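Local coordinates for protein pollen receptor-like kinase 3 (Arabidopsis thaliana, PDB 5WLS) that probably serves as a leucine-rich-repeat receptor-like kinase of pollen, with an extracellular domain built much like those of the SERK co-receptors, at residues R6-V11 with I46-L51; R69-D74 with F86-L91; S133-A138 with E153-T158; G176-T181 with C199-N204. One frame throughout, in Å; residues are numbered along the deposited sequence.

In the fold
The four contacts follow one another along the elongated chain. Contact 1 is buried and joins the N-terminal helix to strand 42-47; contact 2, only partly buried, sets the neighbouring strand 70-72 against the turn before strand 93-95. These two share one sheet and touch through the backbone of I46. Contact 3 is partly buried and contact 4 lies at the surface; they touch where T181 meets L157, and their centres are about 14 Å apart. Aliphatic groups and arginine or lysine side chains carry contacts 1 and 2, without hydrogen bonds between their segments, whereas one backbone hydrogen bond fastens contact 3 and two contact 4. Contacts 1 and 4 lie about 40 Å apart between centres.

Contact 1. Residues R6-V11 with I46-L51; sequences RFKRSV and IHVTRL
K8 and R9, at the end of helix 3-9, lay their charged ends on the aliphatic side chains of I46, V48 and L51. K8 meets V48 tip to tip, NZ lying 4.1 Å from V48 CG2, and slides past I46 in the opposite direction, NZ again 4.1 Å from I46 CG2. R9 comes in beside it: its NH2 is 4.0 Å from V48 CG1, which sits at the edge of the guanidinium, near its plane, and 3.9 Å from L51 CD1, whose side chain crosses that of R9 at about a right angle. The other end nitrogen, NH1, is hydrogen-bonded to D17 O, and W21 makes a cation-pi contact with the group, so the guanidinium is held from outside the two segments as well. The packing is confined to these side-chain ends, at about van der Waals distance, while the backbones stay apart, R9 CA lying 10.2 Å from V48 CA. By contrast, the chain beyond opens to solvent through the exposed S10, centre of an inverse gamma turn, to V11 beside an attached glycan. The arrangement belongs to the N-terminal capping domain of a leucine-rich repeat fold, its helix packed over the start of the repeat sheet.

Contact 2. Residues R69-D74 with F86-L91; sequences RTIRLD and FKLPGL
The guanidinium of R69 meets the G90 backbone obliquely, NH1 3.6 Å from G90 CA. The second guanidinium, that of R72, belongs to the strand's own side: its NE donates to D74 OD2 at 2.9 Å, a salt bridge whose acceptor is tilted 17° from the guanidinium plane and which reaches the carboxylate from above, 36° out of its plane. D74 OD1 is held separately, by S97 N. Across the contact the long chain of R69 does the rest: it bends at chi2 (-95°), and CD comes to lie 3.1 Å from G90 O. G90 is the third residue of a type I turn from L88 to L91, and a side chain there would run into R69 NH1. An alanine in place of R69 would probably uncover the G90 carbonyl from CD and the guanidinium and lose the NH1 hydrogen bond to a residue next to the segments. Next to the arginine the contact turns aliphatic. I71 CD1 abuts two leucine methyls, L88 CD1 at 3.7 Å and L91 CD1 at 3.8 Å, and the isoleucine crosses both side chains at about a right angle. L62 of helix 59-63 also touches I71. L91 CD1 also approaches R69 O, at 3.7 Å. The chemistry thus comes in two parts: buried aliphatic tips give an apolar cluster between strand 70-72 and the turn, and beside it the partly exposed R69 lays its methylenes and charge on the G90 backbone, where a carbonyl oxygen would probably favour the positive group electrostatically.

Contact 3. Residues S133-A138 with E153-T158; sequences SLMQLA and EIPPLT
The carbonyl oxygen of M135 is gripped by two neighbouring groups of the other segment. T158 N donates to M135 O at 3.1 Å, lying nearly along the C=O axis (171°), and L157 CA adds a CA-H...O contact with M135 O at 3.3 Å. L157 CD1 closes in on the same M135 O at 3.4 Å. The M135 side chain also faces this segment, CB 3.1 Å from P156 O, then bends at chi2 and chi3 and crosses the ring of P155 at about a right angle, CG against P155 CB at 3.7 Å. Its methyl end only grazes I154, CE lying 4.4 Å from I154 CG2. The exposed Q136 crosses T158 obliquely: Q136 OE1 stands 3.3 Å from T158 CB, a contact with carbon. T158 CG2, placed between the backbone N and the carbonyl carbon, rests against the Q136 peptide, 3.5 Å from Q136 O. The hydroxyl OG1, anti to the backbone N (chi1 176°), is hydrogen-bonded to G160 N. The touching parts, 135-138 and 154-158, run 18° apart and are thus joined by one backbone hydrogen bond and side-chain packing. Inward, M135 packs on L143 of strand 142-144 and on I182 of helix 180-183; the same helix supplies T181, whose OG1 is bonded to L157 N.

Contact 4. Residues G176-T181 with C199-N204; sequences GEIPIT and CGSPLN
I178 and its neighbours join the last repeat to the C-terminal cap of the leucine-rich repeat fold, where C199 is tied to C207 by a disulfide. The first kind of interaction is backbone pairing. E177 and C199 form a single beta bridge, flanked by two hydrogen bonds: I178 N donates to C199 O at 2.9 Å (N-H...O 162°), and C199 N donates to G176 O at a longer 3.3 Å (163°). C199 uses both its N and its O, bonding to G176 O and I178 N, the residues flanking E177, the pattern of a parallel pair. E177 CA adds a CA-H...O contact with C199 O at 3.5 Å. G200 then swings the cap chain round; with its positive phi, a side chain there would press on the preceding carbonyl and on E177 CG.

The second kind is apolar. I178 points toward the cap: chi1 (-78°) sets CG1 anti to the carbonyl carbon, and the extended chi2 carries CD1 to S201, 3.4 Å from S201 CB. The same methyl has looser neighbours in P202 CD at 4.3 Å and L203 CD1 at 4.4 Å. F192 and L198, from the intervening chain, touch I178 too, so I178 is the buried residue of an otherwise superficial contact. An alanine here would keep both backbone bonds but would probably open a gap where CD1 met S201, P202 and L203, leaving the cap less firmly seated.

The third kind is water-mediated: one water donates to I178 O at 2.8 Å and accepts from S201 N at 2.8 Å.

Contact 1. Residues R6-V11 with I46-L51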
loop_
_atom_site.group_PDB
_atom_site.type_symbol
_atom_site.label_atom_id
_atom_site.label_comp_id
_atom_site.label_asym_id
_atom_site.label_seq_id
_atom_site.Cartn_x
_atom_site.Cartn_y
_atom_site.Cartn_z
ATOM N N ARG A 6 -17.217 -6.122 -11.446
ATOM C CA ARG A 6 -17.941 -7.177 -10.748
ATOM C C ARG A 6 -17.287 -8.548 -10.921
ATOM O O ARG A 6 -17.660 -9.486 -10.212
ATOM C CB ARG A 6 -19.406 -7.238 -11.190
ATOM C CG ARG A 6 -20.258 -8.011 -10.178
ATOM C CD ARG A 6 -21.203 -9.022 -10.781
ATOM N NE ARG A 6 -22.279 -9.371 -9.852
ATOM C CZ ARG A 6 -22.980 -10.500 -9.913
ATOM N NH1 ARG A 6 -22.721 -11.391 -10.859
ATOM N NH2 ARG A 6 -23.941 -10.738 -9.029
ATOM N N PHE A 7 -16.273 -8.667 -11.782
ATOM C CA PHE A 7 -15.299 -9.745 -11.620
ATOM C C PHE A 7 -14.630 -9.616 -10.268
ATOM O O PHE A 7 -14.516 -10.588 -9.515
ATOM C CB PHE A 7 -14.215 -9.702 -12.710
ATOM C CG PHE A 7 -14.689 -10.005 -14.106
ATOM C CD1 PHE A 7 -15.939 -10.550 -14.354
ATOM C CD2 PHE A 7 -13.846 -9.762 -15.180
ATOM C CE1 PHE A 7 -16.339 -10.808 -15.653
ATOM C CE2 PHE A 7 -14.238 -10.028 -16.473
ATOM C CZ PHE A 7 -15.487 -10.554 -16.710
ATOM N N LYS A 8 -14.191 -8.398 -9.944
ATOM C CA LYS A 8 -13.434 -8.172 -8.723
ATOM C C LYS A 8 -14.311 -8.346 -7.491
ATOM O O LYS A 8 -13.851 -8.862 -6.464
ATOM C CB LYS A 8 -12.815 -6.776 -8.758
ATOM C CG LYS A 8 -11.752 -6.539 -7.712
ATOM C CD LYS A 8 -12.316 -5.751 -6.548
ATOM C CE LYS A 8 -11.239 -5.420 -5.539
ATOM N NZ LYS A 8 -11.806 -4.696 -4.372
ATOM N N ARG A 9 -15.573 -7.928 -7.568
ATOM C CA ARG A 9 -16.478 -8.156 -6.446
ATOM C C ARG A 9 -16.725 -9.638 -6.190
ATOM O O ARG A 9 -16.942 -10.033 -5.037
ATOM C CB ARG A 9 -17.806 -7.449 -6.702
ATOM C CG ARG A 9 -18.856 -7.764 -5.680
ATOM C CD ARG A 9 -19.644 -6.539 -5.320
ATOM N NE ARG A 9 -18.874 -5.525 -4.604
ATOM C CZ ARG A 9 -19.064 -5.220 -3.326
ATOM N NH1 ARG A 9 -19.948 -5.893 -2.612
ATOM N NH2 ARG A 9 -18.342 -4.274 -2.750
ATOM N N SER A 10 -16.652 -10.462 -7.229
ATOM C CA SER A 10 -17.045 -11.863 -7.137
ATOM C C SER A 10 -15.872 -12.746 -6.724
ATOM O O SER A 10 -15.542 -13.718 -7.400
ATOM C CB SER A 10 -17.633 -12.319 -8.464
ATOM O OG SER A 10 -18.127 -13.647 -8.386
ATOM N N VAL A 11 -15.217 -12.406 -5.616
ATOM C CA VAL A 11 -14.203 -13.299 -5.070
ATOM C C VAL A 11 -14.688 -13.911 -3.755
ATOM O O VAL A 11 -15.083 -15.081 -3.732
ATOM C CB VAL A 11 -12.833 -12.593 -4.962
ATOM C CG1 VAL A 11 -12.831 -11.371 -4.026
ATOM C CG2 VAL A 11 -11.792 -13.604 -4.560
ATOM N N ILE A 46 -11.156 2.734 -6.008
ATOM C CA ILE A 46 -11.989 1.743 -5.336
ATOM C C ILE A 46 -11.768 1.896 -3.840
ATOM O O ILE A 46 -10.626 1.849 -3.369
ATOM C CB ILE A 46 -11.670 0.308 -5.795
ATOM C CG1 ILE A 46 -12.055 0.113 -7.263
ATOM C CG2 ILE A 46 -12.385 -0.705 -4.911
ATOM C CD1 ILE A 46 -11.603 -1.213 -7.843
ATOM N N HIS A 47 -12.856 2.090 -3.098
ATOM C CA HIS A 47 -12.801 2.384 -1.666
ATOM C C HIS A 47 -13.829 1.505 -0.959
ATOM O O HIS A 47 -14.955 1.939 -0.707
ATOM C CB HIS A 47 -13.051 3.877 -1.429
ATOM C CG HIS A 47 -12.922 4.305 0.000
ATOM N ND1 HIS A 47 -13.025 5.623 0.388
ATOM C CD2 HIS A 47 -12.717 3.594 1.135
ATOM C CE1 HIS A 47 -12.879 5.708 1.698
ATOM N NE2 HIS A 47 -12.694 4.490 2.175
ATOM N N VAL A 48 -13.443 0.275 -0.626
ATOM C CA VAL A 48 -14.321 -0.647 0.087
ATOM C C VAL A 48 -13.588 -1.153 1.324
ATOM O O VAL A 48 -12.473 -1.680 1.225
ATOM C CB VAL A 48 -14.794 -1.813 -0.802
ATOM C CG1 VAL A 48 -15.760 -1.300 -1.854
ATOM C CG2 VAL A 48 -13.630 -2.496 -1.481
ATOM N N THR A 49 -14.208 -0.975 2.490
ATOM C CA THR A 49 -13.576 -1.267 3.769
ATOM C C THR A 49 -14.572 -1.945 4.697
ATOM O O THR A 49 -15.782 -1.727 4.602
ATOM C CB THR A 49 -13.038 0.006 4.445
ATOM O OG1 THR A 49 -14.103 0.952 4.604
ATOM C CG2 THR A 49 -11.922 0.628 3.621
ATOM N N ARG A 50 -14.042 -2.771 5.603
ATOM C CA ARG A 50 -14.826 -3.411 6.663
ATOM C C ARG A 50 -15.955 -4.260 6.086
ATOM O O ARG A 50 -17.087 -4.240 6.574
ATOM C CB ARG A 50 -15.383 -2.374 7.638
ATOM C CG ARG A 50 -14.348 -1.406 8.182
ATOM C CD ARG A 50 -14.907 -0.609 9.345
ATOM N NE ARG A 50 -14.034 0.501 9.712
ATOM C CZ ARG A 50 -13.079 0.448 10.633
ATOM N NH1 ARG A 50 -12.858 -0.671 11.309
ATOM N NH2 ARG A 50 -12.346 1.524 10.881
ATOM N N LEU A 51 -15.650 -5.016 5.035
ATOM C CA LEU A 51 -16.597 -5.965 4.473
ATOM C C LEU A 51 -16.156 -7.404 4.682
ATOM O O LEU A 51 -16.802 -8.324 4.168
ATOM C CB LEU A 51 -16.811 -5.699 2.982
ATOM C CG LEU A 51 -17.529 -4.413 2.573
ATOM C CD1 LEU A 51 -17.543 -4.283 1.056
ATOM C CD2 LEU A 51 -18.943 -4.345 3.130
#

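Contact 2. Residues R69-D74 with F86-L91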
loop_
_atom_site.group_PDB
_atom_site.type_symbol
_atom_site.label_atom_id
_atom_site.label_comp_id
_atom_site.label_asym_id
_atom_site.label_seq_id
_atom_site.Cartn_x
_atom_site.Cartn_y
_atom_site.Cartn_z
ATOM N N ARG A 69 -6.615 5.041 -10.234
ATOM C CA ARG A 69 -5.478 5.664 -9.582
ATOM C C ARG A 69 -5.393 5.378 -8.098
ATOM O O ARG A 69 -4.300 5.502 -7.534
ATOM C CB ARG A 69 -5.516 7.188 -9.774
ATOM C CG ARG A 69 -5.584 7.661 -11.218
ATOM C CD ARG A 69 -4.195 7.981 -11.737
ATOM N NE ARG A 69 -4.196 8.403 -13.133
ATOM C CZ ARG A 69 -4.202 7.568 -14.168
ATOM N NH1 ARG A 69 -4.211 6.258 -13.965
ATOM N NH2 ARG A 69 -4.198 8.045 -15.405
ATOM N N THR A 70 -6.489 4.998 -7.441
ATOM C CA THR A 70 -6.448 4.814 -5.997
ATOM C C THR A 70 -7.175 3.538 -5.607
ATOM O O THR A 70 -8.290 3.280 -6.074
ATOM C CB THR A 70 -7.061 6.013 -5.257
ATOM O OG1 THR A 70 -8.396 6.238 -5.723
ATOM C CG2 THR A 70 -6.231 7.269 -5.485
ATOM N N ILE A 71 -6.534 2.752 -4.746
ATOM C CA ILE A 71 -7.115 1.549 -4.167
ATOM C C ILE A 71 -7.012 1.663 -2.653
ATOM O O ILE A 71 -5.927 1.923 -2.121
ATOM C CB ILE A 71 -6.405 0.273 -4.662
ATOM C CG1 ILE A 71 -6.700 0.035 -6.144
ATOM C CG2 ILE A 71 -6.821 -0.934 -3.825
ATOM C CD1 ILE A 71 -5.795 -0.991 -6.791
ATOM N N ARG A 72 -8.138 1.470 -1.964
ATOM C CA ARG A 72 -8.191 1.535 -0.504
ATOM C C ARG A 72 -9.082 0.395 -0.019
ATOM O O ARG A 72 -10.311 0.458 -0.133
ATOM C CB ARG A 72 -8.688 2.893 -0.021
ATOM C CG ARG A 72 -9.150 2.918 1.430
ATOM C CD ARG A 72 -9.535 4.320 1.871
ATOM N NE ARG A 72 -9.256 4.546 3.286
ATOM C CZ ARG A 72 -9.293 5.736 3.877
ATOM N NH1 ARG A 72 -9.596 6.814 3.170
ATOM N NH2 ARG A 72 -9.032 5.848 5.171
ATOM N N LEU A 73 -8.456 -0.648 0.515
ATOM C CA LEU A 73 -9.129 -1.863 0.957
ATOM C C LEU A 73 -8.908 -2.085 2.446
ATOM O O LEU A 73 -8.670 -3.208 2.895
ATOM C CB LEU A 73 -8.643 -3.066 0.156
ATOM C CG LEU A 73 -8.778 -2.937 -1.361
ATOM C CD1 LEU A 73 -8.023 -4.027 -2.073
ATOM C CD2 LEU A 73 -10.236 -2.994 -1.737
ATOM N N ASP A 74 -8.991 -1.006 3.225
ATOM C CA ASP A 74 -8.629 -1.064 4.636
ATOM C C ASP A 74 -9.551 -1.975 5.439
ATOM O O ASP A 74 -10.730 -2.148 5.126
ATOM C CB ASP A 74 -8.663 0.341 5.245
ATOM C CG ASP A 74 -7.608 1.259 4.653
ATOM O OD1 ASP A 74 -6.564 0.749 4.194
ATOM O OD2 ASP A 74 -7.816 2.496 4.648
ATOM N N PHE A 86 2.072 -3.624 -8.943
ATOM C CA PHE A 86 2.918 -2.936 -9.910
ATOM C C PHE A 86 2.428 -3.079 -11.344
ATOM O O PHE A 86 2.945 -2.390 -12.229
ATOM C CB PHE A 86 4.356 -3.451 -9.808
ATOM C CG PHE A 86 4.476 -4.944 -9.905
ATOM C CD1 PHE A 86 4.513 -5.723 -8.761
ATOM C CD2 PHE A 86 4.562 -5.570 -11.140
ATOM C CE1 PHE A 86 4.631 -7.097 -8.844
ATOM C CE2 PHE A 86 4.676 -6.942 -11.229
ATOM C CZ PHE A 86 4.712 -7.707 -10.081
ATOM N N LYS A 87 1.456 -3.952 -11.598
ATOM C CA LYS A 87 0.866 -4.087 -12.921
ATOM C C LYS A 87 -0.125 -2.978 -13.244
ATOM O O LYS A 87 -0.589 -2.893 -14.385
ATOM C CB LYS A 87 0.198 -5.454 -13.036
ATOM C CG LYS A 87 1.175 -6.606 -13.203
ATOM C CD LYS A 87 0.564 -7.885 -12.661
ATOM C CE LYS A 87 1.011 -9.131 -13.419
ATOM N NZ LYS A 87 2.463 -9.215 -13.737
ATOM N N LEU A 88 -0.447 -2.123 -12.279
ATOM C CA LEU A 88 -1.311 -0.984 -12.528
ATOM C C LEU A 88 -0.446 0.257 -12.675
ATOM O O LEU A 88 0.073 0.762 -11.667
ATOM C CB LEU A 88 -2.313 -0.817 -11.390
ATOM C CG LEU A 88 -2.955 -2.152 -11.011
ATOM C CD1 LEU A 88 -3.688 -2.093 -9.678
ATOM C CD2 LEU A 88 -3.891 -2.594 -12.121
ATOM N N PRO A 89 -0.264 0.787 -13.888
ATOM C CA PRO A 89 0.798 1.781 -14.111
ATOM C C PRO A 89 0.534 3.172 -13.543
ATOM O O PRO A 89 1.479 3.861 -13.146
ATOM C CB PRO A 89 0.907 1.822 -15.643
ATOM C CG PRO A 89 -0.450 1.415 -16.132
ATOM C CD PRO A 89 -0.956 0.408 -15.136
ATOM N N GLY A 90 -0.721 3.599 -13.482
ATOM C CA GLY A 90 -1.035 4.925 -12.986
ATOM C C GLY A 90 -1.417 4.963 -11.523
ATOM O O GLY A 90 -2.022 5.937 -11.072
ATOM N N LEU A 91 -1.086 3.921 -10.768
ATOM C CA LEU A 91 -1.544 3.868 -9.388
ATOM C C LEU A 91 -0.812 4.915 -8.564
ATOM O O LEU A 91 0.417 5.026 -8.626
ATOM C CB LEU A 91 -1.320 2.473 -8.805
ATOM C CG LEU A 91 -2.044 2.190 -7.489
ATOM C CD1 LEU A 91 -3.505 1.887 -7.760
ATOM C CD2 LEU A 91 -1.408 1.006 -6.780
#

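Contact 3. Residues S133-A138 with E153-T158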
loop_
_atom_site.group_PDB
_atom_site.type_symbol
_atom_site.label_atom_id
_atom_site.label_comp_id
_atom_site.label_asym_id
_atom_site.label_seq_id
_atom_site.Cartn_x
_atom_site.Cartn_y
_atom_site.Cartn_z
ATOM N N SER A 133 13.623 -1.047 -3.774
ATOM C CA SER A 133 13.020 -0.213 -4.807
ATOM C C SER A 133 11.959 0.717 -4.234
ATOM O O SER A 133 11.715 1.794 -4.790
ATOM C CB SER A 133 12.412 -1.088 -5.904
ATOM O OG SER A 133 11.444 -1.972 -5.368
ATOM N N LEU A 134 11.319 0.319 -3.132
ATOM C CA LEU A 134 10.353 1.196 -2.479
ATOM C C LEU A 134 11.002 2.504 -2.047
ATOM O O LEU A 134 10.387 3.572 -2.139
ATOM C CB LEU A 134 9.727 0.483 -1.280
ATOM C CG LEU A 134 8.571 1.186 -0.568
ATOM C CD1 LEU A 134 7.411 1.423 -1.521
ATOM C CD2 LEU A 134 8.124 0.371 0.633
ATOM N N MET A 135 12.246 2.440 -1.579
ATOM C CA MET A 135 12.969 3.619 -1.125
ATOM C C MET A 135 13.708 4.325 -2.256
ATOM O O MET A 135 14.482 5.251 -1.993
ATOM C CB MET A 135 13.948 3.235 -0.014
ATOM C CG MET A 135 13.327 2.402 1.095
ATOM S SD MET A 135 11.890 3.183 1.859
ATOM C CE MET A 135 12.678 4.239 3.071
ATOM N N GLN A 136 13.487 3.910 -3.503
ATOM C CA GLN A 136 14.009 4.605 -4.671
ATOM C C GLN A 136 12.936 5.410 -5.392
ATOM O O GLN A 136 13.237 6.062 -6.396
ATOM C CB GLN A 136 14.651 3.614 -5.648
ATOM C CG GLN A 136 15.971 3.015 -5.176
ATOM C CD GLN A 136 17.068 4.052 -5.012
ATOM O OE1 GLN A 136 17.209 4.959 -5.833
ATOM N NE2 GLN A 136 17.855 3.917 -3.952
ATOM N N LEU A 137 11.696 5.379 -4.906
ATOM C CA LEU A 137 10.619 6.164 -5.500
ATOM C C LEU A 137 10.818 7.633 -5.152
ATOM O O LEU A 137 10.697 8.025 -3.986
ATOM C CB LEU A 137 9.261 5.667 -5.010
ATOM C CG LEU A 137 8.878 4.225 -5.341
ATOM C CD1 LEU A 137 7.592 3.837 -4.624
ATOM C CD2 LEU A 137 8.745 4.032 -6.844
ATOM N N ALA A 138 11.133 8.449 -6.159
ATOM C CA ALA A 138 11.355 9.870 -5.929
ATOM C C ALA A 138 10.083 10.606 -5.529
ATOM O O ALA A 138 10.168 11.651 -4.874
ATOM C CB ALA A 138 11.959 10.517 -7.177
ATOM N N GLU A 153 17.985 -4.598 7.370
ATOM C CA GLU A 153 18.263 -3.171 7.410
ATOM C C GLU A 153 17.291 -2.409 6.519
ATOM O O GLU A 153 16.759 -2.942 5.541
ATOM C CB GLU A 153 19.696 -2.878 6.962
ATOM C CG GLU A 153 20.770 -3.478 7.849
ATOM C CD GLU A 153 22.164 -3.248 7.302
ATOM O OE1 GLU A 153 22.726 -4.179 6.688
ATOM O OE2 GLU A 153 22.697 -2.133 7.484
ATOM N N ILE A 154 17.072 -1.150 6.865
ATOM C CA ILE A 154 16.210 -0.281 6.063
ATOM C C ILE A 154 16.991 0.175 4.834
ATOM O O ILE A 154 18.128 0.649 4.975
ATOM C CB ILE A 154 15.737 0.911 6.887
ATOM C CG1 ILE A 154 14.952 0.435 8.111
ATOM C CG2 ILE A 154 14.888 1.845 6.035
ATOM C CD1 ILE A 154 14.788 1.494 9.180
ATOM N N PRO A 155 16.433 0.041 3.628
ATOM C CA PRO A 155 17.159 0.490 2.442
ATOM C C PRO A 155 17.347 1.994 2.467
ATOM O O PRO A 155 16.559 2.724 3.094
ATOM C CB PRO A 155 16.241 0.059 1.283
ATOM C CG PRO A 155 15.388 -1.022 1.851
ATOM C CD PRO A 155 15.180 -0.651 3.285
ATOM N N PRO A 156 18.383 2.507 1.807
ATOM C CA PRO A 156 18.569 3.959 1.756
ATOM C C PRO A 156 17.505 4.614 0.891
ATOM O O PRO A 156 16.967 4.007 -0.038
ATOM C CB PRO A 156 19.964 4.118 1.139
ATOM C CG PRO A 156 20.149 2.874 0.332
ATOM C CD PRO A 156 19.455 1.785 1.102
ATOM N N LEU A 157 17.217 5.874 1.198
ATOM C CA LEU A 157 16.249 6.656 0.446
ATOM C C LEU A 157 16.984 7.547 -0.546
ATOM O O LEU A 157 17.942 8.236 -0.179
ATOM C CB LEU A 157 15.375 7.489 1.384
ATOM C CG LEU A 157 14.384 8.474 0.767
ATOM C CD1 LEU A 157 13.266 7.755 0.038
ATOM C CD2 LEU A 157 13.809 9.336 1.864
ATOM N N THR A 158 16.531 7.531 -1.796
ATOM C CA THR A 158 17.228 8.242 -2.860
ATOM C C THR A 158 17.108 9.750 -2.684
ATOM O O THR A 158 16.050 10.266 -2.310
ATOM C CB THR A 158 16.680 7.822 -4.224
ATOM O OG1 THR A 158 17.312 8.589 -5.255
ATOM C CG2 THR A 158 15.173 8.027 -4.286
#

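Contact 4. Residues G176-T181 with C199-N204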
loop_
_atom_site.group_PDB
_atom_site.type_symbol
_atom_site.label_atom_id
_atom_site.label_comp_id
_atom_site.label_asym_id
_atom_site.label_seq_id
_atom_site.Cartn_x
_atom_site.Cartn_y
_atom_site.Cartn_z
ATOM N N GLY A 176 19.383 -2.638 11.153
ATOM C CA GLY A 176 20.625 -1.895 11.040
ATOM C C GLY A 176 20.650 -0.500 11.633
ATOM O O GLY A 176 19.798 -0.133 12.447
ATOM N N GLU A 177 21.652 0.282 11.238
ATOM C CA GLU A 177 21.623 1.714 11.480
ATOM C C GLU A 177 20.480 2.318 10.679
ATOM O O GLU A 177 20.275 1.964 9.512
ATOM C CB GLU A 177 22.945 2.349 11.051
ATOM C CG GLU A 177 23.014 3.858 11.257
ATOM C CD GLU A 177 24.170 4.496 10.511
ATOM O OE1 GLU A 177 25.005 5.169 11.150
ATOM O OE2 GLU A 177 24.283 4.249 9.290
ATOM N N ILE A 178 19.722 3.212 11.294
ATOM C CA ILE A 178 18.713 3.913 10.496
ATOM C C ILE A 178 19.419 4.788 9.465
ATOM O O ILE A 178 20.331 5.553 9.827
ATOM C CB ILE A 178 17.787 4.733 11.390
ATOM C CG1 ILE A 178 16.775 3.801 12.056
ATOM C CG2 ILE A 178 17.074 5.815 10.587
ATOM C CD1 ILE A 178 15.806 4.493 12.953
ATOM N N PRO A 179 19.064 4.687 8.186
ATOM C CA PRO A 179 19.803 5.419 7.149
ATOM C C PRO A 179 19.754 6.921 7.387
ATOM O O PRO A 179 18.693 7.492 7.648
ATOM C CB PRO A 179 19.075 5.027 5.856
ATOM C CG PRO A 179 18.385 3.737 6.180
ATOM C CD PRO A 179 17.991 3.852 7.620
ATOM N N ILE A 180 20.922 7.564 7.303
ATOM C CA ILE A 180 20.965 9.011 7.468
ATOM C C ILE A 180 20.331 9.730 6.284
ATOM O O ILE A 180 19.976 10.909 6.403
ATOM C CB ILE A 180 22.407 9.507 7.694
ATOM C CG1 ILE A 180 23.273 9.268 6.456
ATOM C CG2 ILE A 180 23.017 8.850 8.926
ATOM C CD1 ILE A 180 24.624 9.944 6.528
ATOM N N THR A 181 20.189 9.058 5.135
ATOM C CA THR A 181 19.361 9.599 4.059
ATOM C C THR A 181 17.950 9.906 4.545
ATOM O O THR A 181 17.288 10.801 4.004
ATOM C CB THR A 181 19.320 8.634 2.873
ATOM O OG1 THR A 181 19.175 7.290 3.343
ATOM C CG2 THR A 181 20.611 8.740 2.067
ATOM N N CYS A 199 19.265 0.935 15.493
ATOM C CA CYS A 199 20.083 1.926 16.202
ATOM C C CYS A 199 20.389 3.107 15.284
ATOM O O CYS A 199 19.895 3.193 14.154
ATOM C CB CYS A 199 21.394 1.327 16.729
ATOM S SG CYS A 199 22.458 0.568 15.481
ATOM N N GLY A 200 21.219 4.020 15.787
ATOM C CA GLY A 200 21.592 5.214 15.043
ATOM C C GLY A 200 20.593 6.315 15.309
ATOM O O GLY A 200 20.383 6.704 16.463
ATOM N N SER A 201 20.026 6.859 14.236
ATOM C CA SER A 201 18.608 7.194 14.243
ATOM C C SER A 201 18.248 8.573 14.771
ATOM O O SER A 201 19.123 9.385 15.095
ATOM C CB SER A 201 17.857 6.167 15.092
ATOM O OG SER A 201 18.185 4.844 14.733
ATOM N N PRO A 202 16.945 8.885 14.800
ATOM C CA PRO A 202 16.423 9.781 15.843
ATOM C C PRO A 202 16.289 9.103 17.201
ATOM O O PRO A 202 16.185 9.808 18.213
ATOM C CB PRO A 202 15.045 10.194 15.294
ATOM C CG PRO A 202 14.689 9.119 14.309
ATOM C CD PRO A 202 15.983 8.684 13.703
ATOM N N LEU A 203 16.262 7.770 17.253
ATOM C CA LEU A 203 16.379 7.061 18.521
ATOM C C LEU A 203 17.715 7.383 19.184
ATOM O O LEU A 203 18.725 7.631 18.520
ATOM C CB LEU A 203 16.234 5.554 18.318
ATOM C CG LEU A 203 15.078 5.050 17.449
ATOM C CD1 LEU A 203 15.216 3.550 17.225
ATOM C CD2 LEU A 203 13.728 5.402 18.057
ATOM N N ASN A 204 17.724 7.345 20.518
ATOM C CA ASN A 204 18.873 7.770 21.310
ATOM C C ASN A 204 19.853 6.644 21.600
ATOM O O ASN A 204 20.474 6.638 22.668
ATOM C CB ASN A 204 18.387 8.406 22.612
ATOM C CG ASN A 204 17.545 7.464 23.441
ATOM O OD1 ASN A 204 17.202 6.374 22.986
ATOM N ND2 ASN A 204 17.194 7.881 24.650
HETATM O O HOH W 1 20.434 7.706 11.606
#